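RNA 2'-o-ribose methyltransferase (Thermus thermophilus, PDB 1IPA) probably transfers a methyl group to the 2'-oxygen of a ribose in RNA, as a knotted SpoU-type (TrmH family) methyltransferase. Local coordinates at residues Trp182-Thr194 with Glu203-Gly215. Residues are numbered along the deposited sequence; the frame is centred on the assembly and turned at random.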
# COMPACT_ATOMS: atom_id res chain seq x y z
N TRP A 182 -6.95 -17.95 -10.07
CA TRP A 182 -6.60 -16.90 -11.01
C TRP A 182 -5.21 -17.17 -11.62
O TRP A 182 -5.03 -17.08 -12.84
CB TRP A 182 -6.59 -15.54 -10.31
CG TRP A 182 -6.33 -14.40 -11.24
CD1 TRP A 182 -7.23 -13.79 -12.06
CD2 TRP A 182 -5.08 -13.76 -11.47
NE1 TRP A 182 -6.62 -12.82 -12.80
CE2 TRP A 182 -5.29 -12.77 -12.46
CE3 TRP A 182 -3.79 -13.92 -10.95
CZ2 TRP A 182 -4.26 -11.95 -12.94
CZ3 TRP A 182 -2.76 -13.10 -11.43
CH2 TRP A 182 -3.01 -12.13 -12.41
N ILE A 183 -4.25 -17.49 -10.76
CA ILE A 183 -2.88 -17.78 -11.20
C ILE A 183 -2.89 -18.83 -12.30
O ILE A 183 -2.37 -18.62 -13.39
CB ILE A 183 -2.01 -18.31 -10.02
CG1 ILE A 183 -2.09 -17.38 -8.82
CG2 ILE A 183 -0.56 -18.46 -10.47
CD1 ILE A 183 -1.50 -16.03 -9.04
N LYS A 184 -3.48 -19.98 -11.99
CA LYS A 184 -3.56 -21.09 -12.94
C LYS A 184 -4.34 -20.72 -14.18
O LYS A 184 -4.05 -21.20 -15.27
CB LYS A 184 -4.17 -22.31 -12.26
CG LYS A 184 -3.42 -22.72 -11.00
CD LYS A 184 -1.93 -22.90 -11.30
CE LYS A 184 -1.05 -22.57 -10.09
NZ LYS A 184 0.37 -22.40 -10.52
N GLN A 185 -5.33 -19.85 -14.02
CA GLN A 185 -6.17 -19.42 -15.13
C GLN A 185 -5.32 -18.76 -16.22
O GLN A 185 -5.65 -18.85 -17.41
CB GLN A 185 -7.22 -18.43 -14.63
CG GLN A 185 -8.34 -18.18 -15.61
CD GLN A 185 -8.98 -19.46 -16.09
OE1 GLN A 185 -9.27 -20.36 -15.30
NE2 GLN A 185 -9.20 -19.57 -17.40
N HIS A 186 -4.24 -18.10 -15.82
CA HIS A 186 -3.37 -17.44 -16.78
C HIS A 186 -2.03 -18.14 -16.96
O HIS A 186 -1.09 -17.57 -17.51
CB HIS A 186 -3.12 -15.98 -16.36
CG HIS A 186 -4.35 -15.13 -16.39
ND1 HIS A 186 -5.32 -15.20 -15.42
CD2 HIS A 186 -4.77 -14.20 -17.28
CE1 HIS A 186 -6.29 -14.35 -15.71
NE2 HIS A 186 -5.98 -13.73 -16.83
N ASN A 187 -1.96 -19.39 -16.51
CA ASN A 187 -0.73 -20.17 -16.60
C ASN A 187 0.44 -19.31 -16.14
O ASN A 187 1.46 -19.21 -16.83
CB ASN A 187 -0.50 -20.68 -18.03
CG ASN A 187 -1.35 -21.89 -18.36
OD1 ASN A 187 -1.47 -22.82 -17.56
ND2 ASN A 187 -1.94 -21.90 -19.56
N LEU A 188 0.28 -18.68 -14.99
CA LEU A 188 1.31 -17.81 -14.43
C LEU A 188 2.23 -18.57 -13.48
O LEU A 188 1.79 -19.05 -12.44
CB LEU A 188 0.64 -16.65 -13.69
CG LEU A 188 1.49 -15.51 -13.13
CD1 LEU A 188 2.08 -14.70 -14.28
CD2 LEU A 188 0.62 -14.61 -12.25
N PRO A 189 3.51 -18.72 -13.84
CA PRO A 189 4.41 -19.44 -12.94
C PRO A 189 4.41 -18.82 -11.54
O PRO A 189 4.38 -17.60 -11.39
CB PRO A 189 5.77 -19.35 -13.65
CG PRO A 189 5.63 -18.16 -14.55
CD PRO A 189 4.21 -18.26 -15.04
N LEU A 190 4.44 -19.67 -10.53
CA LEU A 190 4.41 -19.21 -9.15
C LEU A 190 5.61 -19.70 -8.34
O LEU A 190 5.95 -20.87 -8.38
CB LEU A 190 3.11 -19.68 -8.50
CG LEU A 190 2.95 -19.53 -6.98
CD1 LEU A 190 2.89 -18.06 -6.58
CD2 LEU A 190 1.67 -20.25 -6.54
N VAL A 191 6.24 -18.77 -7.63
CA VAL A 191 7.39 -19.07 -6.77
C VAL A 191 6.92 -18.79 -5.34
O VAL A 191 6.56 -17.66 -5.00
CB VAL A 191 8.59 -18.14 -7.10
CG1 VAL A 191 9.73 -18.36 -6.10
CG2 VAL A 191 9.07 -18.40 -8.52
N ALA A 192 6.92 -19.81 -4.49
CA ALA A 192 6.48 -19.63 -3.12
C ALA A 192 7.66 -19.51 -2.16
O ALA A 192 8.64 -20.25 -2.28
CB ALA A 192 5.58 -20.79 -2.69
N THR A 193 7.57 -18.58 -1.22
CA THR A 193 8.61 -18.35 -0.24
C THR A 193 8.30 -19.13 1.05
O THR A 193 7.19 -19.05 1.58
CB THR A 193 8.73 -16.84 0.09
OG1 THR A 193 8.91 -16.09 -1.12
CG2 THR A 193 9.92 -16.57 1.01
N THR A 194 9.28 -19.89 1.53
CA THR A 194 9.13 -20.66 2.75
C THR A 194 10.50 -20.82 3.40
O THR A 194 11.51 -20.95 2.71
CB THR A 194 8.57 -22.08 2.49
OG1 THR A 194 9.31 -22.71 1.44
CG2 THR A 194 7.12 -22.02 2.09
N GLU A 203 18.43 -18.47 -6.59
CA GLU A 203 18.51 -19.54 -7.58
C GLU A 203 17.26 -19.72 -8.43
O GLU A 203 17.30 -20.40 -9.46
CB GLU A 203 18.84 -20.86 -6.88
CG GLU A 203 20.07 -20.76 -6.00
CD GLU A 203 20.44 -22.07 -5.37
OE1 GLU A 203 20.82 -22.99 -6.12
OE2 GLU A 203 20.35 -22.17 -4.12
N ALA A 204 16.16 -19.13 -7.99
CA ALA A 204 14.93 -19.23 -8.76
C ALA A 204 15.07 -18.37 -10.01
O ALA A 204 15.87 -17.45 -10.04
CB ALA A 204 13.76 -18.75 -7.93
N ASN A 205 14.28 -18.69 -11.03
CA ASN A 205 14.28 -17.97 -12.30
C ASN A 205 13.11 -17.00 -12.27
O ASN A 205 11.96 -17.41 -12.47
CB ASN A 205 14.10 -18.96 -13.45
CG ASN A 205 13.87 -18.28 -14.79
OD1 ASN A 205 13.65 -18.94 -15.80
ND2 ASN A 205 13.93 -16.96 -14.81
N LEU A 206 13.39 -15.73 -12.03
CA LEU A 206 12.34 -14.73 -11.95
C LEU A 206 12.07 -13.99 -13.26
O LEU A 206 11.85 -12.78 -13.27
CB LEU A 206 12.65 -13.74 -10.82
CG LEU A 206 12.97 -14.45 -9.49
CD1 LEU A 206 13.27 -13.43 -8.41
CD2 LEU A 206 11.81 -15.33 -9.07
N ARG A 207 12.08 -14.74 -14.36
CA ARG A 207 11.82 -14.19 -15.69
C ARG A 207 10.48 -13.45 -15.71
O ARG A 207 9.46 -13.98 -15.29
CB ARG A 207 11.81 -15.31 -16.74
CG ARG A 207 10.94 -15.02 -17.95
CD ARG A 207 11.33 -15.85 -19.17
NE ARG A 207 12.62 -15.43 -19.73
CZ ARG A 207 12.87 -14.21 -20.20
NH1 ARG A 207 11.92 -13.28 -20.18
NH2 ARG A 207 14.07 -13.91 -20.68
N PRO A 208 10.48 -12.21 -16.24
CA PRO A 208 9.37 -11.27 -16.38
C PRO A 208 7.94 -11.72 -16.09
O PRO A 208 7.25 -11.07 -15.32
CB PRO A 208 9.55 -10.74 -17.78
CG PRO A 208 11.03 -10.54 -17.80
CD PRO A 208 11.58 -11.81 -17.14
N PRO A 209 7.46 -12.82 -16.71
CA PRO A 209 6.08 -13.19 -16.38
C PRO A 209 6.12 -14.12 -15.17
O PRO A 209 6.39 -15.30 -15.34
CB PRO A 209 5.60 -13.93 -17.63
CG PRO A 209 6.58 -13.52 -18.70
CD PRO A 209 7.89 -13.46 -17.96
N VAL A 210 5.86 -13.60 -13.97
CA VAL A 210 5.93 -14.46 -12.78
C VAL A 210 5.26 -13.89 -11.53
O VAL A 210 5.18 -12.68 -11.35
CB VAL A 210 7.42 -14.75 -12.45
CG1 VAL A 210 8.10 -13.46 -12.03
CG2 VAL A 210 7.53 -15.82 -11.37
N ALA A 211 4.78 -14.77 -10.66
CA ALA A 211 4.12 -14.38 -9.41
C ALA A 211 4.90 -14.92 -8.22
O ALA A 211 5.30 -16.09 -8.20
CB ALA A 211 2.70 -14.91 -9.37
N ILE A 212 5.10 -14.08 -7.21
CA ILE A 212 5.84 -14.47 -6.02
C ILE A 212 4.97 -14.30 -4.78
O ILE A 212 4.52 -13.19 -4.46
CB ILE A 212 7.10 -13.62 -5.84
CG1 ILE A 212 7.93 -13.66 -7.13
CG2 ILE A 212 7.90 -14.13 -4.65
CD1 ILE A 212 9.16 -12.77 -7.10
N ALA A 213 4.75 -15.40 -4.07
CA ALA A 213 3.94 -15.39 -2.88
C ALA A 213 4.77 -15.32 -1.60
O ALA A 213 5.85 -15.88 -1.52
CB ALA A 213 3.05 -16.61 -2.85
N VAL A 214 4.24 -14.61 -0.61
CA VAL A 214 4.88 -14.48 0.69
C VAL A 214 3.77 -14.56 1.74
O VAL A 214 2.69 -14.00 1.55
CB VAL A 214 5.64 -13.15 0.83
CG1 VAL A 214 6.20 -13.02 2.23
CG2 VAL A 214 6.77 -13.09 -0.17
N GLY A 215 4.02 -15.26 2.84
CA GLY A 215 3.01 -15.38 3.87
C GLY A 215 3.27 -14.42 5.01
O GLY A 215 4.12 -13.54 4.88
O HOH W 1 6.75 -16.75 3.19
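Strands 190-193 and 210-214 run side by side and parallel; their axes come within 4.8 Å and diverge by 19°. The backbone bonds run in the usual parallel ladder. Ala211 N donates to Pro189 O, just ahead of the strand, Val191 N to Ala211 O (2.9 Å), Ala213 N to Val191 O, and Thr193 N to Ala213 O. The last is the most bent, at 145° about the hydrogen. Ala213 O is gripped twice, because Thr193 OG1 also donates to it at 3.1 Å from the other face of the carbonyl plane. The hydroxyl gets there by standing beside its own backbone N (chi1 -54°). Beyond this pair, a water links Thr193 O to Gly215 N.

Leu190, Ala192, Ala211 and Ala213 share one face of the sheet. Leu188, in the loop before the strand, brings CD2 to 3.6 Å from Ala211 CB, and Leu190 CD1 reaches across to Ala213 CB at 4.0 Å. On the other face, Val191 CG2 meets Val210 CG2 at 4.1 Å. The same methyl touches Leu206 CD2, with the two side chains crossing at about a right angle. Helix 176-185 ends in a Schellman motif with Asn187 at C-prime, and the chain turns there into strand 190-193.

These are adjacent inner strands of the parallel Rossmann-like sheet. Strand 117-122 flanks 210-214, and strand 231-233 flanks 190-193. Helix 246-261 packs against Thr193, Leu206 and Val214, while Leu226 of helix 223-228 touches Ala192.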